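RagA protein (Porphyromonas gingivalis, PDB 6SLN) probably imports substrates across the outer membrane as a TonB-dependent receptor, a beta-barrel transporter with an internal plug domain. Local coordinates at residues E922-Y936 with V954-K968. Numbering follows the deposited sequence.
Sequences ENASFLRLKNLKLTY and VYLMARNLLTVTKYK
Leu932 pairs with Ala958, Leu934 with Leu956 and Tyr936 with Val954 through two-way N-H...O=C bonds, evidence for an antiparallel ladder; the N-to-C directions of the strand segments 926-936 and 954-958 differ by 172°. Leu927 and Val964 resume the same pattern beyond a corner at Arg959 and Asn960. Opposite that corner Lys930 and Asn931 form a classic beta bulge against Asp862 on the neighbouring strand 857-873.

Two polar pairs share one face of the ladder. Arg928, its chain bent at chi3 (-109°), grips Thr963 side-on: NE reaches OG1 at 2.9 Å and NH2 the same oxygen at 3.2 Å, with OG1 in the guanidinium plane. NH2 also forms a salt bridge with Asp971, and NH1 one with Glu973. Lys933 NZ stands over the Tyr955 ring, 4.2 Å from its centroid and 9° off the normal, a cation-pi contact. From the bulge Lys930 bends back, NZ meeting Asn960 OD1 on a lone pair at 3.1 Å and also bonding Gln123. Beyond the ladder Glu922 OE1 takes two donors: Lys968 N at 2.6 Å on the syn lone pair, and NZ of the same lysine, a salt bridge at 2.8 Å, from above the carboxylate plane.

Beside Leu929 and Leu932, Leu961 reaches in from the corner, its CD2 touching Leu932 CD2 at 3.6 Å and Leu929 CD2 at 4.1 Å.

Arg959 bridges to Asp120 of the plug region. Leucines and valines on the surface, probably facing lipid, and polar residues turned inward are characteristic of neighbouring strands in a TonB-dependent receptor barrel.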
ATOM      1  N   GLU A 922      40.124 -21.987   4.508  1.00 48.92           N
ATOM      2  CA  GLU A 922      40.500 -22.785   3.353  1.00 51.71           C
ATOM      3  C   GLU A 922      40.936 -21.914   2.185  1.00 45.25           C
ATOM      4  O   GLU A 922      40.438 -20.803   1.995  1.00 41.88           O
ATOM      5  CB  GLU A 922      39.344 -23.677   2.902  1.00 53.16           C
ATOM      6  CG  GLU A 922      38.929 -24.711   3.919  1.00 56.63           C
ATOM      7  CD  GLU A 922      37.830 -25.600   3.384  1.00 57.96           C
ATOM      8  OE1 GLU A 922      37.908 -25.944   2.185  1.00 60.24           O
ATOM      9  OE2 GLU A 922      36.888 -25.933   4.143  1.00 51.23           O
ATOM     10  N   ASN A 923      41.861 -22.453   1.393  1.00 43.45           N
ATOM     11  CA  ASN A 923      42.228 -21.885   0.102  1.00 43.58           C
ATOM     12  C   ASN A 923      41.073 -21.942  -0.891  1.00 49.28           C
ATOM     13  O   ASN A 923      40.882 -22.955  -1.582  1.00 47.67           O
ATOM     14  CB  ASN A 923      43.431 -22.631  -0.464  1.00 44.75           C
ATOM     15  CG  ASN A 923      44.047 -21.922  -1.634  1.00 54.19           C
ATOM     16  OD1 ASN A 923      43.342 -21.415  -2.516  1.00 56.06           O
ATOM     17  ND2 ASN A 923      45.371 -21.859  -1.648  1.00 56.35           N
ATOM     18  N   ALA A 924      40.302 -20.857  -0.980  1.00 46.98           N
ATOM     19  CA  ALA A 924      39.156 -20.798  -1.875  1.00 43.63           C
ATOM     20  C   ALA A 924      39.514 -20.246  -3.258  1.00 48.70           C
ATOM     21  O   ALA A 924      38.631 -19.741  -3.966  1.00 53.52           O
ATOM     22  CB  ALA A 924      38.028 -19.980  -1.240  1.00 41.22           C
ATOM     23  N   SER A 925      40.779 -20.340  -3.662  1.00 48.31           N
ATOM     24  CA  SER A 925      41.150 -19.968  -5.022  1.00 52.55           C
ATOM     25  C   SER A 925      40.577 -20.971  -6.018  1.00 57.21           C
ATOM     26  O   SER A 925      40.272 -22.122  -5.676  1.00 59.57           O
ATOM     27  CB  SER A 925      42.672 -19.898  -5.173  1.00 43.93           C
ATOM     28  OG  SER A 925      43.269 -19.390  -4.004  1.00 45.15           O
ATOM     29  N   PHE A 926      40.428 -20.533  -7.268  1.00 42.98           N
ATOM     30  CA  PHE A 926      39.779 -21.417  -8.226  1.00 52.24           C
ATOM     31  C   PHE A 926      40.019 -20.954  -9.653  1.00 54.36           C
ATOM     32  O   PHE A 926      40.193 -19.767  -9.921  1.00 58.22           O
ATOM     33  CB  PHE A 926      38.270 -21.518  -7.971  1.00 49.15           C
ATOM     34  CG  PHE A 926      37.521 -20.222  -8.170  1.00 50.61           C
ATOM     35  CD1 PHE A 926      36.949 -19.908  -9.400  1.00 51.11           C
ATOM     36  CD2 PHE A 926      37.367 -19.324  -7.121  1.00 49.45           C
ATOM     37  CE1 PHE A 926      36.240 -18.715  -9.575  1.00 46.25           C
ATOM     38  CE2 PHE A 926      36.651 -18.144  -7.295  1.00 45.80           C
ATOM     39  CZ  PHE A 926      36.087 -17.847  -8.524  1.00 39.64           C
ATOM     40  N   LEU A 927      40.022 -21.922 -10.558  1.00 61.19           N
ATOM     41  CA  LEU A 927      39.963 -21.696 -11.991  1.00 56.64           C
ATOM     42  C   LEU A 927      38.627 -22.233 -12.485  1.00 61.31           C
ATOM     43  O   LEU A 927      38.239 -23.353 -12.138  1.00 58.39           O
ATOM     44  CB  LEU A 927      41.124 -22.396 -12.684  1.00 45.64           C
ATOM     45  CG  LEU A 927      41.028 -22.786 -14.152  1.00 46.26           C
ATOM     46  CD1 LEU A 927      41.204 -21.565 -15.015  1.00 46.61           C
ATOM     47  CD2 LEU A 927      42.091 -23.838 -14.489  1.00 47.50           C
ATOM     48  N   ARG A 928      37.906 -21.431 -13.251  1.00 58.37           N
ATOM     49  CA  ARG A 928      36.599 -21.835 -13.744  1.00 52.01           C
ATOM     50  C   ARG A 928      36.582 -21.738 -15.259  1.00 55.92           C
ATOM     51  O   ARG A 928      36.875 -20.679 -15.824  1.00 62.15           O
ATOM     52  CB  ARG A 928      35.494 -20.979 -13.138  1.00 47.71           C
ATOM     53  CG  ARG A 928      34.166 -21.705 -13.036  1.00 49.41           C
ATOM     54  CD  ARG A 928      33.375 -21.146 -11.867  1.00 53.49           C
ATOM     55  NE  ARG A 928      33.294 -22.084 -10.762  1.00 60.94           N
ATOM     56  CZ  ARG A 928      32.822 -21.793  -9.555  1.00 56.02           C
ATOM     57  NH1 ARG A 928      32.389 -20.571  -9.283  1.00 38.45           N
ATOM     58  NH2 ARG A 928      32.786 -22.742  -8.617  1.00 63.72           N
ATOM     59  N   LEU A 929      36.264 -22.846 -15.912  1.00 54.61           N
ATOM     60  CA  LEU A 929      35.898 -22.807 -17.320  1.00 51.10           C
ATOM     61  C   LEU A 929      34.541 -22.135 -17.377  1.00 48.12           C
ATOM     62  O   LEU A 929      33.518 -22.765 -17.115  1.00 57.24           O
ATOM     63  CB  LEU A 929      35.863 -24.212 -17.911  1.00 48.21           C
ATOM     64  CG  LEU A 929      35.458 -24.313 -19.376  1.00 57.67           C
ATOM     65  CD1 LEU A 929      36.227 -23.310 -20.218  1.00 60.08           C
ATOM     66  CD2 LEU A 929      35.663 -25.730 -19.898  1.00 60.53           C
ATOM     67  N   LYS A 930      34.526 -20.832 -17.656  1.00 54.40           N
ATOM     68  CA  LYS A 930      33.277 -20.078 -17.580  1.00 50.35           C
ATOM     69  C   LYS A 930      32.377 -20.360 -18.770  1.00 50.44           C
ATOM     70  O   LYS A 930      31.162 -20.493 -18.615  1.00 53.25           O
ATOM     71  CB  LYS A 930      33.565 -18.586 -17.484  1.00 41.41           C
ATOM     72  CG  LYS A 930      34.013 -18.152 -16.126  1.00 49.14           C
ATOM     73  CD  LYS A 930      33.163 -17.010 -15.632  1.00 50.87           C
ATOM     74  CE  LYS A 930      31.917 -17.504 -14.901  1.00 52.97           C
ATOM     75  NZ  LYS A 930      32.228 -17.925 -13.511  1.00 73.91           N
ATOM     76  N   ASN A 931      32.953 -20.490 -19.952  1.00 51.27           N
ATOM     77  CA  ASN A 931      32.159 -20.628 -21.156  1.00 55.99           C
ATOM     78  C   ASN A 931      32.864 -21.590 -22.093  1.00 64.67           C
ATOM     79  O   ASN A 931      34.067 -21.460 -22.334  1.00 71.56           O
ATOM     80  CB  ASN A 931      31.961 -19.255 -21.818  1.00 59.27           C
ATOM     81  CG  ASN A 931      31.160 -19.326 -23.095  1.00 58.95           C
ATOM     82  OD1 ASN A 931      29.935 -19.287 -23.068  1.00 58.79           O
ATOM     83  ND2 ASN A 931      31.851 -19.411 -24.229  1.00 64.08           N
ATOM     84  N   LEU A 932      32.123 -22.571 -22.588  1.00 67.35           N
ATOM     85  CA  LEU A 932      32.575 -23.434 -23.668  1.00 57.02           C
ATOM     86  C   LEU A 932      31.442 -23.503 -24.676  1.00 59.27           C
ATOM     87  O   LEU A 932      30.282 -23.714 -24.300  1.00 54.30           O
ATOM     88  CB  LEU A 932      32.962 -24.823 -23.152  1.00 45.89           C
ATOM     89  CG  LEU A 932      33.678 -25.767 -24.124  1.00 51.71           C
ATOM     90  CD1 LEU A 932      35.071 -25.276 -24.492  1.00 48.12           C
ATOM     91  CD2 LEU A 932      33.738 -27.150 -23.507  1.00 47.44           C
ATOM     92  N   LYS A 933      31.756 -23.273 -25.945  1.00 60.23           N
ATOM     93  CA  LYS A 933      30.704 -23.203 -26.949  1.00 67.93           C
ATOM     94  C   LYS A 933      31.200 -23.793 -28.257  1.00 73.92           C
ATOM     95  O   LYS A 933      32.204 -23.339 -28.813  1.00 80.29           O
ATOM     96  CB  LYS A 933      30.219 -21.764 -27.153  1.00 68.91           C
ATOM     97  CG  LYS A 933      29.155 -21.611 -28.230  1.00 64.95           C
ATOM     98  CD  LYS A 933      28.913 -20.152 -28.578  1.00 62.54           C
ATOM     99  CE  LYS A 933      27.749 -19.576 -27.797  1.00 71.53           C
ATOM    100  NZ  LYS A 933      27.084 -18.432 -28.504  1.00 76.76           N
ATOM    101  N   LEU A 934      30.504 -24.817 -28.725  1.00 69.71           N
ATOM    102  CA  LEU A 934      30.656 -25.317 -30.078  1.00 64.44           C
ATOM    103  C   LEU A 934      29.568 -24.674 -30.927  1.00 62.40           C
ATOM    104  O   LEU A 934      28.378 -24.809 -30.622  1.00 58.73           O
ATOM    105  CB  LEU A 934      30.545 -26.839 -30.106  1.00 58.59           C
ATOM    106  CG  LEU A 934      30.683 -27.412 -31.509  1.00 55.90           C
ATOM    107  CD1 LEU A 934      32.137 -27.324 -31.940  1.00 56.38           C
ATOM    108  CD2 LEU A 934      30.186 -28.835 -31.553  1.00 51.25           C
ATOM    109  N   THR A 935      29.972 -23.967 -31.975  1.00 59.20           N
ATOM    110  CA  THR A 935      29.038 -23.298 -32.864  1.00 55.88           C
ATOM    111  C   THR A 935      29.215 -23.820 -34.282  1.00 65.04           C
ATOM    112  O   THR A 935      30.314 -24.221 -34.681  1.00 66.91           O
ATOM    113  CB  THR A 935      29.240 -21.785 -32.816  1.00 56.55           C
ATOM    114  OG1 THR A 935      29.195 -21.366 -31.448  1.00 61.94           O
ATOM    115  CG2 THR A 935      28.148 -21.056 -33.594  1.00 52.75           C
ATOM    116  N   TYR A 936      28.116 -23.830 -35.038  1.00 66.89           N
ATOM    117  CA  TYR A 936      28.137 -24.211 -36.446  1.00 62.13           C
ATOM    118  C   TYR A 936      27.369 -23.179 -37.257  1.00 70.21           C
ATOM    119  O   TYR A 936      26.139 -23.106 -37.164  1.00 84.02           O
ATOM    120  CB  TYR A 936      27.551 -25.600 -36.661  1.00 57.54           C
ATOM    121  CG  TYR A 936      27.811 -26.092 -38.053  1.00 62.98           C
ATOM    122  CD1 TYR A 936      28.878 -25.593 -38.784  1.00 72.40           C
ATOM    123  CD2 TYR A 936      26.990 -27.029 -38.650  1.00 65.87           C
ATOM    124  CE1 TYR A 936      29.131 -26.018 -40.067  1.00 76.59           C
ATOM    125  CE2 TYR A 936      27.235 -27.460 -39.936  1.00 73.99           C
ATOM    126  CZ  TYR A 936      28.311 -26.950 -40.638  1.00 79.45           C
ATOM    127  OH  TYR A 936      28.581 -27.367 -41.919  1.00 88.32           O
ATOM    128  N   VAL A 954      23.720 -22.969 -35.319  1.00 53.61           N
ATOM    129  CA  VAL A 954      23.370 -23.723 -34.126  1.00 53.75           C
ATOM    130  C   VAL A 954      24.606 -23.783 -33.244  1.00 61.74           C
ATOM    131  O   VAL A 954      25.744 -23.743 -33.730  1.00 63.60           O
ATOM    132  CB  VAL A 954      22.858 -25.139 -34.450  1.00 58.00           C
ATOM    133  CG1 VAL A 954      21.443 -25.066 -34.975  1.00 57.15           C
ATOM    134  CG2 VAL A 954      23.789 -25.831 -35.463  1.00 55.21           C
ATOM    135  N   TYR A 955      24.381 -23.855 -31.933  1.00 59.19           N
ATOM    136  CA  TYR A 955      25.487 -23.928 -30.997  1.00 50.06           C
ATOM    137  C   TYR A 955      25.123 -24.803 -29.812  1.00 47.61           C
ATOM    138  O   TYR A 955      23.952 -24.931 -29.435  1.00 45.24           O
ATOM    139  CB  TYR A 955      25.917 -22.554 -30.485  1.00 45.90           C
ATOM    140  CG  TYR A 955      24.860 -21.790 -29.703  1.00 54.58           C
ATOM    141  CD1 TYR A 955      24.627 -22.045 -28.351  1.00 53.79           C
ATOM    142  CD2 TYR A 955      24.116 -20.784 -30.313  1.00 59.47           C
ATOM    143  CE1 TYR A 955      23.665 -21.323 -27.639  1.00 58.18           C
ATOM    144  CE2 TYR A 955      23.167 -20.062 -29.615  1.00 60.46           C
ATOM    145  CZ  TYR A 955      22.939 -20.332 -28.282  1.00 60.23           C
ATOM    146  OH  TYR A 955      21.985 -19.598 -27.610  1.00 62.22           O
ATOM    147  N   LEU A 956      26.159 -25.380 -29.220  1.00 50.58           N
ATOM    148  CA  LEU A 956      26.070 -26.136 -27.982  1.00 58.43           C
ATOM    149  C   LEU A 956      26.940 -25.436 -26.945  1.00 62.26           C
ATOM    150  O   LEU A 956      28.109 -25.138 -27.209  1.00 67.24           O
ATOM    151  CB  LEU A 956      26.536 -27.572 -28.204  1.00 60.52           C
ATOM    152  CG  LEU A 956      25.680 -28.700 -27.659  1.00 57.02           C
ATOM    153  CD1 LEU A 956      24.221 -28.357 -27.851  1.00 59.31           C
ATOM    154  CD2 LEU A 956      26.063 -29.996 -28.372  1.00 49.23           C
ATOM    155  N   MET A 957      26.379 -25.173 -25.771  1.00 58.38           N
ATOM    156  CA  MET A 957      27.051 -24.288 -24.834  1.00 56.78           C
ATOM    157  C   MET A 957      27.000 -24.835 -23.413  1.00 55.77           C
ATOM    158  O   MET A 957      26.004 -25.433 -22.996  1.00 57.74           O
ATOM    159  CB  MET A 957      26.430 -22.889 -24.876  1.00 57.35           C
ATOM    160  CG  MET A 957      27.332 -21.853 -24.280  1.00 70.35           C
ATOM    161  SD  MET A 957      26.378 -20.512 -23.659  1.00 75.19           S
ATOM    162  CE  MET A 957      25.438 -21.396 -22.452  1.00 76.92           C
ATOM    163  N   ALA A 958      28.084 -24.616 -22.670  1.00 56.87           N
ATOM    164  CA  ALA A 958      28.151 -24.911 -21.246  1.00 58.05           C
ATOM    165  C   ALA A 958      28.688 -23.698 -20.489  1.00 60.02           C
ATOM    166  O   ALA A 958      29.596 -23.008 -20.969  1.00 62.31           O
ATOM    167  CB  ALA A 958      29.043 -26.134 -20.982  1.00 57.95           C
ATOM    168  N   ARG A 959      28.126 -23.427 -19.311  1.00 57.66           N
ATOM    169  CA  ARG A 959      28.636 -22.386 -18.419  1.00 53.95           C
ATOM    170  C   ARG A 959      29.066 -23.032 -17.112  1.00 56.02           C
ATOM    171  O   ARG A 959      28.319 -23.842 -16.548  1.00 52.33           O
ATOM    172  CB  ARG A 959      27.603 -21.281 -18.127  1.00 40.63           C
ATOM    173  CG  ARG A 959      28.171 -20.157 -17.217  1.00 45.10           C
ATOM    174  CD  ARG A 959      27.140 -19.058 -16.827  1.00 44.22           C
ATOM    175  NE  ARG A 959      26.555 -19.342 -15.525  1.00 46.99           N
ATOM    176  CZ  ARG A 959      26.849 -18.683 -14.415  1.00 49.57           C
ATOM    177  NH1 ARG A 959      27.709 -17.689 -14.476  1.00 60.03           N
ATOM    178  NH2 ARG A 959      26.289 -19.016 -13.250  1.00 45.56           N
ATOM    179  N   ASN A 960      30.263 -22.654 -16.632  1.00 50.95           N
ATOM    180  CA  ASN A 960      30.869 -23.232 -15.424  1.00 47.45           C
ATOM    181  C   ASN A 960      30.991 -24.755 -15.523  1.00 49.32           C
ATOM    182  O   ASN A 960      30.780 -25.478 -14.547  1.00 49.55           O
ATOM    183  CB  ASN A 960      30.095 -22.835 -14.167  1.00 50.58           C
ATOM    184  CG  ASN A 960      30.265 -21.373 -13.808  1.00 48.56           C
ATOM    185  OD1 ASN A 960      31.180 -20.703 -14.291  1.00 50.13           O
ATOM    186  ND2 ASN A 960      29.377 -20.870 -12.955  1.00 43.62           N
ATOM    187  N   LEU A 961      31.340 -25.240 -16.718  1.00 52.88           N
ATOM    188  CA  LEU A 961      31.491 -26.674 -16.954  1.00 55.49           C
ATOM    189  C   LEU A 961      32.454 -27.332 -15.966  1.00 61.63           C
ATOM    190  O   LEU A 961      32.215 -28.464 -15.527  1.00 55.80           O
ATOM    191  CB  LEU A 961      31.970 -26.901 -18.386  1.00 56.86           C
ATOM    192  CG  LEU A 961      32.117 -28.322 -18.902  1.00 61.06           C
ATOM    193  CD1 LEU A 961      30.824 -29.101 -18.701  1.00 67.35           C
ATOM    194  CD2 LEU A 961      32.491 -28.274 -20.370  1.00 59.53           C
ATOM    195  N   LEU A 962      33.553 -26.652 -15.618  1.00 64.03           N
ATOM    196  CA  LEU A 962      34.534 -27.196 -14.687  1.00 66.74           C
ATOM    197  C   LEU A 962      35.038 -26.119 -13.741  1.00 69.12           C
ATOM    198  O   LEU A 962      35.297 -24.985 -14.153  1.00 66.65           O
ATOM    199  CB  LEU A 962      35.762 -27.799 -15.393  1.00 64.77           C
ATOM    200  CG  LEU A 962      35.631 -28.764 -16.570  1.00 70.37           C
ATOM    201  CD1 LEU A 962      36.881 -28.684 -17.435  1.00 65.72           C
ATOM    202  CD2 LEU A 962      35.368 -30.206 -16.111  1.00 72.11           C
ATOM    203  N   THR A 963      35.214 -26.501 -12.479  1.00 65.97           N
ATOM    204  CA  THR A 963      35.963 -25.726 -11.508  1.00 51.87           C
ATOM    205  C   THR A 963      37.190 -26.527 -11.089  1.00 58.56           C
ATOM    206  O   THR A 963      37.176 -27.758 -11.078  1.00 63.69           O
ATOM    207  CB  THR A 963      35.109 -25.373 -10.282  1.00 48.92           C
ATOM    208  OG1 THR A 963      33.804 -24.961 -10.710  1.00 50.87           O
ATOM    209  CG2 THR A 963      35.754 -24.227  -9.475  1.00 42.99           C
ATOM    210  N   VAL A 964      38.269 -25.814 -10.784  1.00 59.83           N
ATOM    211  CA  VAL A 964      39.493 -26.394 -10.259  1.00 55.73           C
ATOM    212  C   VAL A 964      39.811 -25.649  -8.969  1.00 61.80           C
ATOM    213  O   VAL A 964      40.138 -24.457  -9.003  1.00 66.84           O
ATOM    214  CB  VAL A 964      40.651 -26.284 -11.251  1.00 50.13           C
ATOM    215  CG1 VAL A 964      41.910 -26.688 -10.580  1.00 47.13           C
ATOM    216  CG2 VAL A 964      40.389 -27.148 -12.468  1.00 46.83           C
ATOM    217  N   THR A 965      39.719 -26.341  -7.838  1.00 59.31           N
ATOM    218  CA  THR A 965      39.838 -25.713  -6.527  1.00 55.12           C
ATOM    219  C   THR A 965      40.019 -26.811  -5.492  1.00 59.66           C
ATOM    220  O   THR A 965      39.678 -27.970  -5.736  1.00 66.00           O
ATOM    221  CB  THR A 965      38.602 -24.878  -6.199  1.00 51.76           C
ATOM    222  OG1 THR A 965      38.700 -24.356  -4.868  1.00 49.92           O
ATOM    223  CG2 THR A 965      37.359 -25.753  -6.321  1.00 47.48           C
ATOM    224  N   LYS A 966      40.573 -26.442  -4.336  1.00 60.29           N
ATOM    225  CA  LYS A 966      40.667 -27.352  -3.201  1.00 58.50           C
ATOM    226  C   LYS A 966      39.721 -26.941  -2.077  1.00 54.09           C
ATOM    227  O   LYS A 966      39.853 -27.428  -0.948  1.00 56.69           O
ATOM    228  CB  LYS A 966      42.112 -27.455  -2.696  1.00 62.38           C
ATOM    229  CG  LYS A 966      42.618 -26.288  -1.825  1.00 77.17           C
ATOM    230  CD  LYS A 966      43.935 -26.638  -1.069  1.00 85.89           C
ATOM    231  CE  LYS A 966      44.044 -25.908   0.298  1.00 85.52           C
ATOM    232  NZ  LYS A 966      45.446 -25.680   0.803  1.00 79.33           N
ATOM    233  N   TYR A 967      38.768 -26.051  -2.369  1.00 43.32           N
ATOM    234  CA  TYR A 967      37.789 -25.639  -1.372  1.00 43.92           C
ATOM    235  C   TYR A 967      36.835 -26.787  -1.066  1.00 51.43           C
ATOM    236  O   TYR A 967      36.160 -27.292  -1.962  1.00 57.91           O
ATOM    237  CB  TYR A 967      37.007 -24.423  -1.855  1.00 41.18           C
ATOM    238  CG  TYR A 967      36.146 -23.859  -0.762  1.00 40.34           C
ATOM    239  CD1 TYR A 967      36.724 -23.364   0.389  1.00 40.44           C
ATOM    240  CD2 TYR A 967      34.758 -23.841  -0.856  1.00 50.87           C
ATOM    241  CE1 TYR A 967      35.959 -22.844   1.416  1.00 50.37           C
ATOM    242  CE2 TYR A 967      33.975 -23.320   0.181  1.00 56.73           C
ATOM    243  CZ  TYR A 967      34.588 -22.826   1.319  1.00 54.30           C
ATOM    244  OH  TYR A 967      33.854 -22.304   2.363  1.00 52.63           O
ATOM    245  N   LYS A 968      36.758 -27.178   0.199  1.00 54.32           N
ATOM    246  CA  LYS A 968      35.960 -28.325   0.619  1.00 46.86           C
ATOM    247  C   LYS A 968      34.488 -27.992   0.818  1.00 45.97           C
ATOM    248  O   LYS A 968      33.735 -28.852   1.296  1.00 51.55           O
ATOM    249  CB  LYS A 968      36.538 -28.927   1.910  1.00 48.48           C
ATOM    250  CG  LYS A 968      37.986 -29.420   1.782  1.00 43.64           C
ATOM    251  CD  LYS A 968      38.757 -29.294   3.094  1.00 52.58           C
ATOM    252  CE  LYS A 968      40.193 -28.758   2.861  1.00 61.01           C
ATOM    253  NZ  LYS A 968      40.300 -27.454   2.060  1.00 51.80           N
TER